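Local coordinates for protein CbsA (Xanthomonas oryzae pv. oryzae, PDB 5XYH) that hydrolyses cellulose as an exoglucanase (1,4-beta-cellobiosidase) of glycoside hydrolase family 6, a cell-wall-degrading enzyme of the rice bacterial blight pathogen, at residues A275-Y279 and I291-I295; V4-V9 and L139-N143; Y45-W50 and V358-G362; M95-C100 and I170-I175; E242-P246 and Y319-V325. One frame throughout, in Å; residues are numbered along the deposited sequence.

Contacts 1, 2 and 3 all reach the central, mostly parallel sheet, and their centres lie 15 to 19 Å apart. L294 of contact 1, F8 of contact 2 and Y48 and V358 of contact 3 pack into one continuous core, and strand 292-296 pairs with strand 354-358. Contact 4 lies where a loop following strand 86-92 meets helix 170-183, and contact 5 is peripheral, about 36 Å from contact 4 between centres. Along the chain, contact 3 spans the longest separation and brackets contacts 1, 4 and 5, whereas its segments alternate with those of contact 2. Early and late sequence thus meet within one barrel-like catalytic domain, with long loops packed around the barrel.

Contact 1 of 5, residues A275-Y279 and I291-I295; sequences AEVLY and IGFLI
A275 faces the strand with a single methyl, its CB lying 4.0 Å from F293 CD2 and just reaching the CD1 end of I295. So small a residue suits the place, because the A275 and F293 CA atoms are only 6.6 Å apart. The A275 carbonyl also takes part: its oxygen sits 3.7 Å above the plane of the F293 ring, over its centre, while accepting the helical hydrogen bond from Y279 N. A polar atom already engaged in the helix thus caps the phenyl face, whereas L278 CB and Y279 N approach obliquely. L278 comes next, nearly perpendicular to F293, its CB 3.7 Å from F293 CE2. Y279 closes the turn. A chi1 of 173°, with CG anti to the backbone N, swings the ring outward from the helix and over to I291, while its CB rests 3.6 Å from F293 CE1. That same F293 carbon lies in the plane of the tyrosine ring, at its edge. Farther out, Y279 CE1 meets I291 CG1 at 3.7 Å and the I291 carbonyl oxygen at 3.6 Å. The hydroxyl bonds to S289 O, and H353 stacks on the ring, so this large side chain joins apolar packing to a fixed polar end. On the strand, F293 continues the core toward F230. Residues 275-279 of the helix run at 155° to residues 292-295 of the strand, and helix 271-284 links strand 292-296 with its parallel neighbour 229-232. This is the helix-on-strand packing of a beta-alpha-beta crossover, the repeating unit of the distorted beta/alpha barrel of family 6 glycoside hydrolases.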
# COMPACT_ATOMS: atom_id res chain seq x y z
N ALA A 275 6.84 9.12 7.28
CA ALA A 275 7.71 8.03 7.71
C ALA A 275 8.67 8.49 8.81
O ALA A 275 8.97 7.73 9.74
CB ALA A 275 8.49 7.47 6.52
N GLU A 276 9.18 9.72 8.71
CA GLU A 276 10.12 10.22 9.71
C GLU A 276 9.43 10.48 11.04
O GLU A 276 9.98 10.17 12.11
CB GLU A 276 10.80 11.49 9.20
CG GLU A 276 11.82 12.10 10.16
CD GLU A 276 13.04 11.20 10.46
OE1 GLU A 276 13.31 10.22 9.71
OE2 GLU A 276 13.77 11.52 11.44
N VAL A 277 8.24 11.07 11.00
CA VAL A 277 7.47 11.27 12.22
C VAL A 277 7.23 9.94 12.93
O VAL A 277 7.41 9.83 14.16
CB VAL A 277 6.16 12.00 11.88
CG1 VAL A 277 5.11 11.76 12.93
CG2 VAL A 277 6.42 13.49 11.70
N LEU A 278 6.86 8.91 12.18
CA LEU A 278 6.61 7.60 12.78
C LEU A 278 7.90 6.99 13.32
O LEU A 278 7.93 6.48 14.44
CB LEU A 278 5.96 6.67 11.77
CG LEU A 278 4.49 6.99 11.48
CD1 LEU A 278 3.93 6.04 10.43
CD2 LEU A 278 3.67 6.90 12.76
N TYR A 279 8.98 7.05 12.53
CA TYR A 279 10.26 6.51 12.96
C TYR A 279 10.67 7.07 14.32
O TYR A 279 11.04 6.32 15.23
CB TYR A 279 11.33 6.82 11.90
CG TYR A 279 12.71 6.43 12.37
CD1 TYR A 279 13.19 5.13 12.18
CD2 TYR A 279 13.53 7.34 13.04
CE1 TYR A 279 14.45 4.75 12.63
CE2 TYR A 279 14.79 6.97 13.50
CZ TYR A 279 15.25 5.67 13.29
OH TYR A 279 16.49 5.30 13.73
N ILE A 291 15.14 0.05 12.71
CA ILE A 291 13.89 -0.21 12.00
C ILE A 291 13.89 0.60 10.71
O ILE A 291 14.43 1.71 10.63
CB ILE A 291 12.65 0.13 12.84
CG1 ILE A 291 12.74 1.56 13.37
CG2 ILE A 291 12.50 -0.88 13.96
CD1 ILE A 291 11.44 2.09 13.91
N GLY A 292 13.29 0.01 9.67
CA GLY A 292 13.25 0.66 8.37
C GLY A 292 11.83 0.91 7.89
O GLY A 292 10.88 0.28 8.37
N PHE A 293 11.67 1.84 6.96
CA PHE A 293 10.36 2.13 6.39
C PHE A 293 10.36 1.89 4.89
O PHE A 293 11.30 2.29 4.19
CB PHE A 293 9.93 3.57 6.69
CG PHE A 293 9.40 3.76 8.09
CD1 PHE A 293 10.27 3.73 9.18
CD2 PHE A 293 8.05 3.98 8.32
CE1 PHE A 293 9.79 3.90 10.48
CE2 PHE A 293 7.57 4.16 9.62
CZ PHE A 293 8.45 4.12 10.70
N LEU A 294 9.32 1.22 4.41
CA LEU A 294 9.01 1.19 2.98
C LEU A 294 7.97 2.27 2.68
O LEU A 294 7.14 2.61 3.53
CB LEU A 294 8.49 -0.18 2.55
CG LEU A 294 9.30 -1.40 3.00
CD1 LEU A 294 8.71 -2.70 2.47
CD2 LEU A 294 10.77 -1.25 2.57
N ILE A 295 8.03 2.81 1.47
CA ILE A 295 6.98 3.67 0.93
C ILE A 295 6.55 3.11 -0.41
O ILE A 295 7.38 2.81 -1.27
CB ILE A 295 7.44 5.14 0.80
CG1 ILE A 295 7.83 5.68 2.18
CG2 ILE A 295 6.32 5.97 0.16
CD1 ILE A 295 8.51 7.06 2.18

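Contact 2 of 5, residues V4-V9 and L139-N143; sequences VDNPFV and LRIVN
R140 stretches from its strand to the N-terminal loop and gives one hydrogen bond, from NH1 to P7 O at 3.0 Å, with an N-H...O angle of 154°. Its CG stands beside the backbone N (chi1 -67°), and the chain then runs extended from CG to NE, carrying the guanidinium to the loop. The acceptor lies in the guanidinium plane, at its edge, although the donor stands 45° out of the plane of the P7 carbonyl. V4 comes squarely across the arginine and sets CG2 over the centre of one guanidinium face, 3.8 Å from CZ. The aliphatic part is used too, with R140 CD 3.9 Å from P7 CB. Two residues along the strand, V142 turns CG1 anti to its backbone N and spreads its two methyls under the loop: CG2 meets P7 CG at 3.9 Å and CG1 meets F8 CZ at 3.8 Å. The loop holds its own shape. N6 OD1 accepts from F8 N in an Asx turn, while V9 N bonds to N6 O in a type I beta turn. Proline suits its second position, having the required phi and needing no N-H there. Across the contact, the arginine's charge thus meets a neutral carbonyl instead of a carboxylate, with hydrocarbon over one face. The link is probably a charge-dipole hydrogen bond without the added pull of an ion pair, and apolar packing provides much of the rest.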
# COMPACT_ATOMS: atom_id res chain seq x y z
N VAL A 4 19.30 -10.38 7.06
CA VAL A 4 20.06 -9.14 7.02
C VAL A 4 19.20 -7.98 7.51
O VAL A 4 17.99 -8.12 7.67
CB VAL A 4 20.61 -8.86 5.61
CG1 VAL A 4 21.60 -9.93 5.20
CG2 VAL A 4 19.47 -8.75 4.60
N ASP A 5 19.83 -6.84 7.78
CA ASP A 5 19.11 -5.70 8.34
C ASP A 5 18.08 -5.15 7.36
O ASP A 5 16.94 -4.85 7.73
CB ASP A 5 20.08 -4.60 8.76
CG ASP A 5 20.89 -4.98 9.98
OD1 ASP A 5 20.37 -5.77 10.80
OD2 ASP A 5 22.04 -4.50 10.10
N ASN A 6 18.48 -4.99 6.10
CA ASN A 6 17.62 -4.44 5.06
C ASN A 6 17.67 -5.39 3.87
O ASN A 6 18.68 -5.38 3.13
CB ASN A 6 18.06 -3.04 4.65
CG ASN A 6 17.23 -2.48 3.51
OD1 ASN A 6 16.29 -3.11 3.04
ND2 ASN A 6 17.58 -1.29 3.04
N PRO A 7 16.61 -6.17 3.62
CA PRO A 7 16.68 -7.19 2.56
C PRO A 7 16.78 -6.62 1.16
O PRO A 7 17.06 -7.37 0.22
CB PRO A 7 15.38 -7.97 2.73
CG PRO A 7 14.42 -6.94 3.27
CD PRO A 7 15.25 -6.04 4.17
N PHE A 8 16.55 -5.32 0.99
CA PHE A 8 16.62 -4.74 -0.35
C PHE A 8 18.05 -4.42 -0.77
O PHE A 8 18.30 -4.25 -1.96
CB PHE A 8 15.76 -3.49 -0.42
CG PHE A 8 14.28 -3.78 -0.28
CD1 PHE A 8 13.50 -4.04 -1.40
CD2 PHE A 8 13.68 -3.83 0.96
CE1 PHE A 8 12.16 -4.31 -1.27
CE2 PHE A 8 12.34 -4.10 1.09
CZ PHE A 8 11.58 -4.34 -0.02
N VAL A 9 18.98 -4.33 0.18
CA VAL A 9 20.33 -3.87 -0.14
C VAL A 9 21.01 -4.89 -1.04
O VAL A 9 21.10 -6.08 -0.70
CB VAL A 9 21.15 -3.63 1.13
CG1 VAL A 9 22.60 -3.38 0.76
CG2 VAL A 9 20.57 -2.47 1.93
N LEU A 139 15.68 -17.20 -1.75
CA LEU A 139 14.84 -16.03 -1.97
C LEU A 139 14.66 -15.27 -0.66
O LEU A 139 14.56 -15.87 0.41
CB LEU A 139 13.47 -16.45 -2.51
CG LEU A 139 13.40 -17.33 -3.76
CD1 LEU A 139 11.98 -17.78 -4.01
CD2 LEU A 139 13.93 -16.61 -4.98
N ARG A 140 14.59 -13.94 -0.75
CA ARG A 140 14.19 -13.09 0.37
C ARG A 140 12.73 -12.71 0.17
O ARG A 140 12.38 -12.04 -0.81
CB ARG A 140 15.08 -11.85 0.44
CG ARG A 140 16.51 -12.15 0.81
CD ARG A 140 17.32 -10.87 0.94
NE ARG A 140 18.72 -11.18 1.23
CZ ARG A 140 19.72 -10.31 1.13
NH1 ARG A 140 19.49 -9.06 0.73
NH2 ARG A 140 20.95 -10.69 1.42
N ILE A 141 11.87 -13.16 1.08
CA ILE A 141 10.45 -12.89 0.99
C ILE A 141 10.17 -11.64 1.82
O ILE A 141 10.52 -11.58 2.99
CB ILE A 141 9.63 -14.09 1.50
CG1 ILE A 141 10.13 -15.40 0.87
CG2 ILE A 141 8.14 -13.89 1.20
CD1 ILE A 141 10.03 -15.40 -0.65
N VAL A 142 9.55 -10.63 1.20
CA VAL A 142 9.28 -9.36 1.87
C VAL A 142 7.77 -9.18 1.92
O VAL A 142 7.12 -9.00 0.88
CB VAL A 142 9.93 -8.16 1.17
CG1 VAL A 142 9.56 -6.86 1.89
CG2 VAL A 142 11.45 -8.32 1.10
N ASN A 143 7.21 -9.21 3.13
CA ASN A 143 5.77 -9.18 3.34
C ASN A 143 5.29 -7.78 3.72
O ASN A 143 5.84 -7.15 4.63
CB ASN A 143 5.39 -10.16 4.45
CG ASN A 143 5.53 -11.60 4.03
OD1 ASN A 143 5.26 -11.96 2.88
ND2 ASN A 143 5.96 -12.44 4.97

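Contact 3 of 5, residues Y45-W50 and V358-G362; sequences YPTYVW and VWGKG
V358 ends its strand against the Y48 ring, its CB 3.8 Å from Y48 CE1, while CG1 lies near the tyrosine hydroxyl. That hydroxyl is buried with no hydrogen-bonding partner in the model, so the ring serves here mainly as apolar filling. W359 carries the largest share of the packing. With chi1 at -76°, CG points opposite to the carbonyl carbon, and the indole swings under Y45. Y45 CB lies over one indole face, displaced toward the rim, and the Y45 ring turns an edge to that face in an offset edge-to-face pair, centroids 5.2 Å apart and planes at 67°. T47 CG2 comes in the indole plane instead, 3.8 Å from W359 CE3. The indole N-H goes to M344 O. Backbone bonds back this up: W359 O accepts from Y48 N at 3.1 Å, nearly in line with the C=O bond, and a water joins W359 N to P46 O. At G360, the carbonyl takes a hydrogen bond from W50 NE1 (2.8 Å), tilted 31° from the carbonyl plane. K361 then passes crosswise to W50, its CB 4.2 Å from W50 CZ2, and carries its amine on to S366 O. G362, lacking a side chain, fits its CA within 4.0 Å of T47 CG2, and a second water links G362 N to Y48 O. The contact, direct and through two waters, joins the chain entering strand 49-51 to the chain leaving strand 354-358. These strands pair not with each other but with 86-92 and 292-296, and Y48 continues inward to V142 and I144 of strand 140-145.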
# COMPACT_ATOMS: atom_id res chain seq x y z
N TYR A 45 9.68 -3.40 -13.90
CA TYR A 45 9.92 -3.15 -12.49
C TYR A 45 9.21 -4.19 -11.63
O TYR A 45 8.13 -4.67 -11.98
CB TYR A 45 9.43 -1.76 -12.09
CG TYR A 45 10.21 -0.63 -12.74
CD1 TYR A 45 11.59 -0.50 -12.55
CD2 TYR A 45 9.56 0.34 -13.50
CE1 TYR A 45 12.31 0.55 -13.13
CE2 TYR A 45 10.26 1.39 -14.07
CZ TYR A 45 11.64 1.48 -13.89
OH TYR A 45 12.31 2.54 -14.47
N PRO A 46 9.81 -4.57 -10.50
CA PRO A 46 9.14 -5.48 -9.56
C PRO A 46 7.86 -4.87 -9.03
O PRO A 46 7.81 -3.68 -8.73
CB PRO A 46 10.17 -5.66 -8.43
CG PRO A 46 11.48 -5.30 -9.02
CD PRO A 46 11.21 -4.28 -10.11
N THR A 47 6.83 -5.71 -8.88
CA THR A 47 5.56 -5.33 -8.27
C THR A 47 5.15 -6.39 -7.26
O THR A 47 5.48 -7.57 -7.40
CB THR A 47 4.42 -5.17 -9.33
OG1 THR A 47 4.34 -6.35 -10.13
CG2 THR A 47 4.68 -3.95 -10.23
N TYR A 48 4.45 -5.96 -6.21
CA TYR A 48 4.10 -6.88 -5.13
C TYR A 48 2.90 -7.74 -5.53
O TYR A 48 2.02 -7.32 -6.28
CB TYR A 48 3.82 -6.09 -3.84
CG TYR A 48 5.09 -5.91 -3.04
CD1 TYR A 48 6.20 -5.32 -3.62
CD2 TYR A 48 5.19 -6.36 -1.71
CE1 TYR A 48 7.38 -5.17 -2.93
CE2 TYR A 48 6.38 -6.20 -1.01
CZ TYR A 48 7.47 -5.61 -1.63
OH TYR A 48 8.67 -5.44 -0.99
N VAL A 49 2.89 -8.98 -5.03
CA VAL A 49 1.83 -9.95 -5.31
C VAL A 49 0.84 -9.96 -4.15
O VAL A 49 1.20 -10.32 -3.03
CB VAL A 49 2.41 -11.36 -5.50
CG1 VAL A 49 1.28 -12.38 -5.59
CG2 VAL A 49 3.31 -11.42 -6.73
N TRP A 50 -0.41 -9.59 -4.42
CA TRP A 50 -1.44 -9.51 -3.38
C TRP A 50 -2.05 -10.89 -3.17
O TRP A 50 -2.66 -11.45 -4.09
CB TRP A 50 -2.53 -8.50 -3.75
CG TRP A 50 -2.03 -7.12 -3.63
CD1 TRP A 50 -1.07 -6.53 -4.40
CD2 TRP A 50 -2.44 -6.12 -2.68
NE1 TRP A 50 -0.86 -5.24 -3.99
CE2 TRP A 50 -1.68 -4.97 -2.94
CE3 TRP A 50 -3.38 -6.10 -1.64
CZ2 TRP A 50 -1.82 -3.80 -2.19
CZ3 TRP A 50 -3.53 -4.94 -0.90
CH2 TRP A 50 -2.75 -3.80 -1.18
N VAL A 358 8.92 0.86 -2.97
CA VAL A 358 8.38 -0.36 -3.56
C VAL A 358 7.12 -0.00 -4.33
O VAL A 358 6.47 1.01 -4.08
CB VAL A 358 8.06 -1.45 -2.50
CG1 VAL A 358 9.31 -1.83 -1.68
CG2 VAL A 358 6.92 -1.00 -1.59
N TRP A 359 6.78 -0.84 -5.31
CA TRP A 359 5.48 -0.74 -5.97
C TRP A 359 4.60 -1.77 -5.28
O TRP A 359 4.51 -2.92 -5.70
CB TRP A 359 5.59 -0.96 -7.47
CG TRP A 359 6.15 0.21 -8.18
CD1 TRP A 359 6.68 1.34 -7.61
CD2 TRP A 359 6.19 0.41 -9.59
NE1 TRP A 359 7.07 2.21 -8.59
CE2 TRP A 359 6.80 1.67 -9.82
CE3 TRP A 359 5.80 -0.35 -10.70
CZ2 TRP A 359 7.01 2.18 -11.10
CZ3 TRP A 359 6.02 0.16 -11.98
CH2 TRP A 359 6.61 1.41 -12.17
N GLY A 360 3.99 -1.34 -4.16
CA GLY A 360 3.11 -2.23 -3.42
C GLY A 360 1.91 -2.64 -4.23
O GLY A 360 1.56 -3.82 -4.29
N LYS A 361 1.26 -1.68 -4.86
CA LYS A 361 0.19 -1.98 -5.80
C LYS A 361 0.64 -1.56 -7.19
O LYS A 361 0.89 -0.38 -7.43
CB LYS A 361 -1.10 -1.27 -5.41
CG LYS A 361 -2.20 -1.42 -6.46
CD LYS A 361 -3.49 -1.90 -5.84
CE LYS A 361 -4.60 -1.94 -6.90
NZ LYS A 361 -5.86 -2.46 -6.31
N GLY A 362 0.73 -2.53 -8.09
CA GLY A 362 1.11 -2.26 -9.47
C GLY A 362 0.13 -1.36 -10.20
O GLY A 362 -1.07 -1.67 -10.26
O HOH W 1 8.22 -3.21 -6.01
O HOH W 2 0.29 -5.29 -7.45

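Contact 4 of 5, residues M95-C100 and I170-I175; sequences MPGRDC and IYEAGI
M95 and Y171 interlock where a type II beta turn, M95 to R98, folds against the first turns of helix 170-183, on a loop following a strand of the beta/alpha barrel. The methionine is one of two bumps. It leaves the backbone with CG trans to N (chi1 -175°), and the chain then bends at both later torsions, laying CG 3.5 Å from Y171 CE1. The sulfur comes obliquely to the ring as a Met-aromatic contact, 4.8 Å from its centroid, and passes over G174, where the missing side chain makes a hollow with SD 4.2 Å from G174 CA. CE ends 3.6 Å from I175 CG1, lying athwart that isoleucine. A flexible thioether is well suited to such a curved groove. Beside it, P96 lays CB 3.9 Å from I170 CG2, the puckered ring against the branch methyl. The second bump points the other way: Y171 reaches from the helix into the concave side of the loop, where C100 CB and its sulfur, tied to C162 in a disulfide, line the end. G97 accepts the positive phi of the turn's third position, and its carbonyl faces this hollow. At the bottom, Y171 OH donates to G97 O at 2.7 Å, with that oxygen in the plane of the phenol ring, while C100 N gives the same hydroxyl a weak bond of 3.3 Å.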
# COMPACT_ATOMS: atom_id res chain seq x y z
N MET A 95 -7.31 -10.58 6.45
CA MET A 95 -7.80 -10.42 7.81
C MET A 95 -9.29 -10.75 7.90
O MET A 95 -10.07 -10.35 7.03
CB MET A 95 -7.57 -8.99 8.30
CG MET A 95 -7.93 -8.78 9.75
SD MET A 95 -6.75 -9.56 10.87
CE MET A 95 -5.40 -8.38 10.78
N PRO A 96 -9.73 -11.48 8.93
CA PRO A 96 -11.16 -11.54 9.24
C PRO A 96 -11.74 -10.14 9.40
O PRO A 96 -11.11 -9.26 9.98
CB PRO A 96 -11.21 -12.32 10.56
CG PRO A 96 -9.91 -13.08 10.63
CD PRO A 96 -8.90 -12.21 9.92
N GLY A 97 -12.93 -9.93 8.85
CA GLY A 97 -13.52 -8.60 8.87
C GLY A 97 -12.69 -7.55 8.16
O GLY A 97 -12.63 -6.40 8.61
N ARG A 98 -12.05 -7.93 7.05
CA ARG A 98 -11.11 -7.07 6.35
C ARG A 98 -11.75 -5.73 5.99
O ARG A 98 -12.94 -5.65 5.72
CB ARG A 98 -10.61 -7.76 5.08
CG ARG A 98 -9.18 -7.40 4.67
CD ARG A 98 -8.76 -8.13 3.41
NE ARG A 98 -9.49 -7.66 2.24
CZ ARG A 98 -9.53 -8.30 1.08
NH1 ARG A 98 -8.86 -9.43 0.92
NH2 ARG A 98 -10.24 -7.81 0.07
N ASP A 99 -10.94 -4.67 6.05
CA ASP A 99 -11.34 -3.33 5.61
C ASP A 99 -12.59 -2.84 6.35
O ASP A 99 -13.64 -2.55 5.76
CB ASP A 99 -11.54 -3.30 4.10
CG ASP A 99 -10.46 -4.06 3.36
OD1 ASP A 99 -9.30 -3.58 3.31
OD2 ASP A 99 -10.75 -5.16 2.83
N CYS A 100 -12.48 -2.77 7.68
CA CYS A 100 -13.66 -2.51 8.50
C CYS A 100 -14.30 -1.15 8.19
O CYS A 100 -15.49 -0.96 8.48
CB CYS A 100 -13.30 -2.60 9.98
SG CYS A 100 -12.14 -1.31 10.54
N ILE A 170 -9.75 -9.48 17.40
CA ILE A 170 -9.44 -10.36 16.28
C ILE A 170 -8.36 -9.76 15.38
O ILE A 170 -7.47 -10.48 14.93
CB ILE A 170 -10.72 -10.71 15.50
CG1 ILE A 170 -11.63 -11.58 16.39
CG2 ILE A 170 -10.37 -11.45 14.23
CD1 ILE A 170 -12.99 -11.95 15.75
N TYR A 171 -8.42 -8.45 15.09
CA TYR A 171 -7.36 -7.84 14.30
C TYR A 171 -6.00 -8.09 14.94
O TYR A 171 -5.06 -8.55 14.28
CB TYR A 171 -7.58 -6.34 14.12
CG TYR A 171 -8.42 -5.95 12.93
CD1 TYR A 171 -9.30 -6.85 12.34
CD2 TYR A 171 -8.34 -4.66 12.41
CE1 TYR A 171 -10.09 -6.46 11.25
CE2 TYR A 171 -9.12 -4.27 11.33
CZ TYR A 171 -9.99 -5.17 10.76
OH TYR A 171 -10.75 -4.77 9.69
N GLU A 172 -5.89 -7.80 16.24
CA GLU A 172 -4.62 -7.97 16.94
C GLU A 172 -4.20 -9.44 16.98
O GLU A 172 -3.01 -9.75 16.87
CB GLU A 172 -4.71 -7.39 18.35
CG GLU A 172 -4.90 -5.88 18.35
CD GLU A 172 -5.34 -5.32 19.68
OE1 GLU A 172 -4.46 -4.97 20.50
OE2 GLU A 172 -6.58 -5.23 19.91
N ALA A 173 -5.18 -10.35 17.13
CA ALA A 173 -4.85 -11.77 17.14
C ALA A 173 -4.37 -12.23 15.78
O ALA A 173 -3.42 -13.01 15.69
CB ALA A 173 -6.06 -12.59 17.58
N GLY A 174 -5.00 -11.75 14.71
CA GLY A 174 -4.56 -12.10 13.37
C GLY A 174 -3.16 -11.61 13.05
O GLY A 174 -2.35 -12.34 12.45
N ILE A 175 -2.85 -10.36 13.40
CA ILE A 175 -1.51 -9.83 13.14
C ILE A 175 -0.47 -10.63 13.92
O ILE A 175 0.58 -10.99 13.38
CB ILE A 175 -1.43 -8.34 13.50
CG1 ILE A 175 -2.46 -7.51 12.72
CG2 ILE A 175 0.00 -7.83 13.29
CD1 ILE A 175 -2.02 -7.09 11.35
O HOH W 3 -8.34 -5.06 7.37

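Contact 5 of 5, residues E242-P246 and Y319-V325; sequences EPNLP and YVNSGRV
E242 and V325 lie alongside each other, pointing in contrary senses, and the carboxylate ends against the backbone just beyond the helix. A chi1 of -79° and a second bend at chi2 fold the glutamate so that OE1 meets V325 N at 2.7 Å. The bond is nearly straight, 168°, and uses the syn lone pair. V325 CG2 lies beside the same oxygen, while P243 CD touches V325 CG1 at 4.0 Å. N244 meets the G323 carbonyl with the edge of its amide: ND2 donates at 3.0 Å with an angle of 175°, in the amide plane and on a carbonyl lone pair. L245 runs lengthwise past Y319, with CD2 3.7 Å from Y319 CE2. Its other methyl, CD1, settles 3.9 Å from R324 CB, so the branched leucine fills the angle between the helix and the chain leaving it. R324 itself turns its guanidinium away, gripping N321 OD1 side-on through NE and NH2 while NH1 bonds to D326 O. The turn from E242 to L245 is type I, with proline at the second position, where its fixed phi fits. Water joins E242 OE1, N244 N and G323 O, and a second water joins N244 O to Y319 OH. The G323 carbonyl at the helix end thus gains a side-chain amide and a water, while E242 OE2 also receives D326 N. Two backbone N-H groups on one carboxylate would probably help to stabilise its negative charge, so directional polar bonds, together with leucine packing, hold this peripheral loop to the helix end.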
# COMPACT_ATOMS: atom_id res chain seq x y z
N GLU A 242 6.00 17.04 -1.09
CA GLU A 242 5.31 18.21 -1.60
C GLU A 242 6.35 19.31 -1.75
O GLU A 242 6.58 20.09 -0.81
CB GLU A 242 4.16 18.63 -0.69
CG GLU A 242 2.89 17.78 -0.85
CD GLU A 242 2.10 18.08 -2.13
OE1 GLU A 242 2.55 18.93 -2.95
OE2 GLU A 242 1.03 17.46 -2.31
N PRO A 243 6.99 19.41 -2.92
CA PRO A 243 8.17 20.28 -3.04
C PRO A 243 7.85 21.76 -2.92
O PRO A 243 8.74 22.55 -2.57
CB PRO A 243 8.69 19.94 -4.44
CG PRO A 243 7.42 19.58 -5.20
CD PRO A 243 6.59 18.81 -4.20
N ASN A 244 6.63 22.19 -3.19
CA ASN A 244 6.34 23.61 -3.11
C ASN A 244 5.77 24.02 -1.76
O ASN A 244 5.53 25.21 -1.55
CB ASN A 244 5.37 24.02 -4.22
CG ASN A 244 5.84 23.57 -5.58
OD1 ASN A 244 7.00 23.78 -5.95
ND2 ASN A 244 4.96 22.93 -6.33
N LEU A 245 5.57 23.07 -0.85
CA LEU A 245 5.00 23.35 0.47
C LEU A 245 5.87 22.71 1.55
O LEU A 245 5.39 21.89 2.34
CB LEU A 245 3.56 22.85 0.55
CG LEU A 245 2.64 23.27 -0.62
CD1 LEU A 245 1.29 22.51 -0.67
CD2 LEU A 245 2.41 24.78 -0.59
N PRO A 246 7.17 23.05 1.62
CA PRO A 246 8.07 22.36 2.56
C PRO A 246 7.81 22.69 4.01
O PRO A 246 8.25 21.93 4.88
CB PRO A 246 9.46 22.83 2.12
CG PRO A 246 9.23 24.16 1.50
CD PRO A 246 7.89 24.06 0.81
N TYR A 319 -2.98 29.53 -1.76
CA TYR A 319 -1.57 29.15 -1.74
C TYR A 319 -1.40 27.65 -1.86
O TYR A 319 -0.70 27.17 -2.75
CB TYR A 319 -0.93 29.66 -0.46
CG TYR A 319 0.59 29.56 -0.44
CD1 TYR A 319 1.38 30.59 -0.92
CD2 TYR A 319 1.23 28.45 0.11
CE1 TYR A 319 2.78 30.51 -0.89
CE2 TYR A 319 2.62 28.36 0.15
CZ TYR A 319 3.38 29.39 -0.35
OH TYR A 319 4.76 29.31 -0.30
N VAL A 320 -2.04 26.89 -0.97
CA VAL A 320 -1.91 25.44 -0.95
C VAL A 320 -2.41 24.84 -2.27
O VAL A 320 -1.74 24.00 -2.88
CB VAL A 320 -2.67 24.86 0.26
CG1 VAL A 320 -2.99 23.37 0.07
CG2 VAL A 320 -1.86 25.08 1.55
N ASN A 321 -3.59 25.28 -2.73
CA ASN A 321 -4.14 24.72 -3.97
C ASN A 321 -3.31 25.10 -5.19
O ASN A 321 -3.29 24.36 -6.18
CB ASN A 321 -5.60 25.16 -4.16
CG ASN A 321 -6.52 24.61 -3.10
OD1 ASN A 321 -6.21 23.60 -2.46
ND2 ASN A 321 -7.66 25.28 -2.89
N SER A 322 -2.62 26.24 -5.16
CA SER A 322 -1.73 26.54 -6.27
C SER A 322 -0.53 25.61 -6.29
O SER A 322 -0.04 25.25 -7.36
CB SER A 322 -1.26 28.00 -6.21
OG SER A 322 -0.27 28.18 -5.21
N GLY A 323 -0.05 25.20 -5.11
CA GLY A 323 1.25 24.53 -5.05
C GLY A 323 1.27 23.03 -4.85
O GLY A 323 2.26 22.38 -5.19
N ARG A 324 0.21 22.46 -4.28
CA ARG A 324 0.22 21.03 -3.99
C ARG A 324 0.28 20.22 -5.28
O ARG A 324 -0.42 20.52 -6.26
CB ARG A 324 -1.01 20.64 -3.17
CG ARG A 324 -2.38 20.95 -3.79
CD ARG A 324 -3.46 20.54 -2.78
NE ARG A 324 -4.82 21.06 -3.03
CZ ARG A 324 -5.79 20.35 -3.61
NH1 ARG A 324 -5.54 19.12 -4.02
NH2 ARG A 324 -7.00 20.88 -3.79
N VAL A 325 1.15 19.20 -5.29
CA VAL A 325 1.18 18.34 -6.46
C VAL A 325 0.09 17.27 -6.36
O VAL A 325 -0.43 16.83 -7.38
CB VAL A 325 2.58 17.73 -6.67
CG1 VAL A 325 3.61 18.84 -6.89
CG2 VAL A 325 3.00 16.84 -5.48
O HOH W 4 4.11 21.02 -3.52
O HOH W 5 5.87 27.04 0.73